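Local coordinates for protein 3-hydroxyisobutyrate dehydrogenase (Salmonella typhimurium, PDB 3G0O) that probably oxidises L-threonate to 2-dehydro-L-erythronate, with NAD(+) as the preferred cosubstrate over NADP(+), at residues A62-V73 against L91-S102. Sequence-based numbering, arbitrary orientation.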
# COMPACT_ATOMS: atom_id res chain seq x y z
N ALA A 62 -27.33 22.29 18.78
CA ALA A 62 -27.57 22.40 17.34
C ALA A 62 -28.13 23.77 16.94
O ALA A 62 -27.87 24.26 15.84
CB ALA A 62 -28.53 21.30 16.89
N GLY A 63 -28.88 24.38 17.85
CA GLY A 63 -29.46 25.68 17.56
C GLY A 63 -28.51 26.86 17.56
O GLY A 63 -28.91 27.96 17.18
N VAL A 64 -27.27 26.66 17.97
CA VAL A 64 -26.32 27.78 18.00
C VAL A 64 -25.06 27.59 17.17
O VAL A 64 -24.32 28.54 16.93
CB VAL A 64 -25.87 28.10 19.45
CG1 VAL A 64 -27.09 28.36 20.32
CG2 VAL A 64 -25.02 26.96 20.01
N VAL A 65 -24.80 26.36 16.74
CA VAL A 65 -23.60 26.11 15.96
C VAL A 65 -23.65 26.70 14.55
O VAL A 65 -24.71 26.77 13.93
CB VAL A 65 -23.30 24.59 15.83
CG1 VAL A 65 -23.00 24.01 17.19
CG2 VAL A 65 -24.48 23.88 15.18
N ASP A 66 -22.49 27.13 14.08
CA ASP A 66 -22.34 27.69 12.74
C ASP A 66 -22.12 26.52 11.79
O ASP A 66 -22.39 26.60 10.59
CB ASP A 66 -21.13 28.62 12.71
CG ASP A 66 -21.32 29.83 13.60
OD1 ASP A 66 -22.17 30.68 13.26
OD2 ASP A 66 -20.63 29.94 14.63
N ALA A 67 -21.62 25.42 12.34
CA ALA A 67 -21.35 24.23 11.54
C ALA A 67 -21.47 22.98 12.39
O ALA A 67 -21.11 22.97 13.57
CB ALA A 67 -19.96 24.30 10.93
N LEU A 68 -21.99 21.92 11.78
CA LEU A 68 -22.13 20.64 12.47
C LEU A 68 -21.40 19.61 11.62
O LEU A 68 -21.67 19.49 10.43
CB LEU A 68 -23.60 20.25 12.59
CG LEU A 68 -23.88 19.02 13.47
CD1 LEU A 68 -23.78 19.43 14.93
CD2 LEU A 68 -25.27 18.47 13.17
N VAL A 69 -20.45 18.89 12.23
CA VAL A 69 -19.70 17.86 11.51
C VAL A 69 -20.21 16.51 12.01
O VAL A 69 -20.27 16.27 13.21
CB VAL A 69 -18.18 17.95 11.80
CG1 VAL A 69 -17.43 16.92 10.96
CG2 VAL A 69 -17.68 19.35 11.50
N ILE A 70 -20.57 15.63 11.08
CA ILE A 70 -21.08 14.31 11.44
C ILE A 70 -20.12 13.21 11.00
O ILE A 70 -19.99 12.91 9.80
CB ILE A 70 -22.46 14.07 10.80
CG1 ILE A 70 -23.41 15.21 11.20
CG2 ILE A 70 -23.02 12.73 11.25
CD1 ILE A 70 -24.78 15.13 10.56
N LEU A 71 -19.44 12.62 11.97
CA LEU A 71 -18.48 11.55 11.71
C LEU A 71 -19.03 10.25 12.29
O LEU A 71 -18.73 9.88 13.43
CB LEU A 71 -17.13 11.89 12.36
CG LEU A 71 -16.38 13.08 11.76
CD1 LEU A 71 -15.59 13.80 12.83
CD2 LEU A 71 -15.46 12.61 10.64
N VAL A 72 -19.86 9.57 11.50
CA VAL A 72 -20.46 8.32 11.93
C VAL A 72 -20.24 7.22 10.90
O VAL A 72 -19.79 7.47 9.79
CB VAL A 72 -21.98 8.50 12.20
CG1 VAL A 72 -22.18 9.47 13.35
CG2 VAL A 72 -22.68 9.01 10.95
N VAL A 73 -20.58 5.99 11.29
CA VAL A 73 -20.38 4.82 10.45
C VAL A 73 -21.18 4.74 9.15
O VAL A 73 -20.62 4.43 8.10
CB VAL A 73 -20.63 3.52 11.26
CG1 VAL A 73 -20.49 2.30 10.37
CG2 VAL A 73 -19.65 3.44 12.42
N LEU A 91 -33.46 22.36 13.97
CA LEU A 91 -33.13 23.29 15.04
C LEU A 91 -32.02 24.24 14.62
O LEU A 91 -31.79 25.27 15.25
CB LEU A 91 -32.67 22.52 16.27
CG LEU A 91 -33.67 21.53 16.86
CD1 LEU A 91 -33.01 20.81 18.02
CD2 LEU A 91 -34.93 22.26 17.31
N MSE A 92 -31.32 23.87 13.55
CA MSE A 92 -30.21 24.66 13.04
C MSE A 92 -30.64 25.97 12.40
O MSE A 92 -31.65 26.05 11.71
CB MSE A 92 -29.40 23.81 12.05
CG MSE A 92 -28.72 22.64 12.75
SE MSE A 92 -27.55 21.58 11.66
CE MSE A 92 -26.09 22.80 11.47
N LYS A 93 -29.85 27.01 12.65
CA LYS A 93 -30.16 28.32 12.12
C LYS A 93 -29.83 28.46 10.64
O LYS A 93 -28.88 27.87 10.14
CB LYS A 93 -29.43 29.41 12.92
CG LYS A 93 -27.92 29.22 12.98
CD LYS A 93 -27.24 30.26 13.85
CE LYS A 93 -25.82 29.83 14.16
NZ LYS A 93 -25.00 30.96 14.70
N PRO A 94 -30.64 29.25 9.91
CA PRO A 94 -30.42 29.47 8.48
C PRO A 94 -28.98 29.86 8.16
O PRO A 94 -28.37 30.66 8.87
CB PRO A 94 -31.41 30.59 8.16
CG PRO A 94 -32.53 30.31 9.10
CD PRO A 94 -31.80 30.02 10.39
N GLY A 95 -28.44 29.30 7.08
CA GLY A 95 -27.09 29.62 6.69
C GLY A 95 -26.01 28.74 7.31
O GLY A 95 -24.87 28.76 6.85
N SER A 96 -26.36 27.98 8.35
CA SER A 96 -25.39 27.10 9.00
C SER A 96 -25.06 25.94 8.06
O SER A 96 -25.82 25.65 7.15
CB SER A 96 -25.93 26.59 10.34
OG SER A 96 -27.14 25.87 10.19
N ALA A 97 -23.92 25.29 8.28
CA ALA A 97 -23.53 24.19 7.41
C ALA A 97 -23.40 22.84 8.10
O ALA A 97 -23.07 22.76 9.29
CB ALA A 97 -22.21 24.53 6.72
N VAL A 98 -23.67 21.78 7.35
CA VAL A 98 -23.54 20.43 7.88
C VAL A 98 -22.50 19.71 7.03
O VAL A 98 -22.66 19.60 5.82
CB VAL A 98 -24.86 19.64 7.81
CG1 VAL A 98 -24.62 18.22 8.30
CG2 VAL A 98 -25.92 20.32 8.64
N MSE A 99 -21.43 19.26 7.67
CA MSE A 99 -20.37 18.55 6.98
C MSE A 99 -20.55 17.07 7.29
O MSE A 99 -20.29 16.63 8.41
CB MSE A 99 -19.01 19.03 7.48
CG MSE A 99 -17.82 18.44 6.75
SE MSE A 99 -16.14 19.12 7.44
CE MSE A 99 -15.06 17.52 7.28
N VAL A 100 -21.04 16.30 6.31
CA VAL A 100 -21.26 14.88 6.51
C VAL A 100 -19.98 14.13 6.15
O VAL A 100 -19.56 14.12 4.99
CB VAL A 100 -22.43 14.36 5.64
CG1 VAL A 100 -22.68 12.88 5.91
CG2 VAL A 100 -23.69 15.17 5.94
N SER A 101 -19.35 13.52 7.15
CA SER A 101 -18.11 12.79 6.94
C SER A 101 -18.26 11.34 7.38
O SER A 101 -17.77 10.93 8.44
CB SER A 101 -16.99 13.48 7.72
OG SER A 101 -16.87 14.84 7.33
N SER A 102 -18.95 10.57 6.56
CA SER A 102 -19.19 9.15 6.83
C SER A 102 -18.78 8.38 5.58
O SER A 102 -17.86 8.79 4.87
CB SER A 102 -20.69 8.95 7.12
OG SER A 102 -21.01 7.59 7.35
O HOH W 1 -27.40 26.50 14.48
O HOH W 2 -23.41 33.16 13.17
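L68 and I70 sit beside V98 and V100 where two adjacent parallel strands, 67-70 and 97-100, run through the sheet of the Rossmann-type nucleotide-binding domain, helix 75-82 belonging to the crossover between them. Five backbone hydrogen bonds join the two segments: A97 N to D66 O, L68 N to A97 O, M99 N to L68 O, I70 N to M99 O and S101 N to I70 O, the I70 N bond being nearly straight at 171°. On one face, V69 and M99 pack side by side, V69 CG2 lying 4.2 Å from M99 CB, and helix 148-161 lies over V69, A67 and A97. On the other, the extended end of I70 brings CD1 to 3.8 Å from V98 CG1, while I70 and V100 reach helix 75-82. Nearer the N-terminal ends, selenomethionine M92 bends at chi3 (73°), which turns its CE inward to 3.7 Å from L68 CB and against V65 CG2.

The solvent side lies beyond, around K93. Its chain, extended beyond CG, crosses D66 obliquely, and NZ forms a salt bridge with D66 OD1 at 3.2 Å, approaching from above the carboxylate plane; a water bridges the same two atoms. D66 OD1 also forms a salt bridge with R153, and OD2 accepts from H9 N, so K93 is one of several groups holding this carboxylate. A second water donates to A62 O and V65 O and accepts from K93 N, linking the two loops.

Packing tightens again at the C-terminal ends, towards the predicted active-site K179. L71 CD2 presses on S101 CB at 3.4 Å, closer than usual for two carbons, while S101 OG bonds to A126 O. One residue on, S102 OG donates to V72 O at 2.7 Å from above the carbonyl plane.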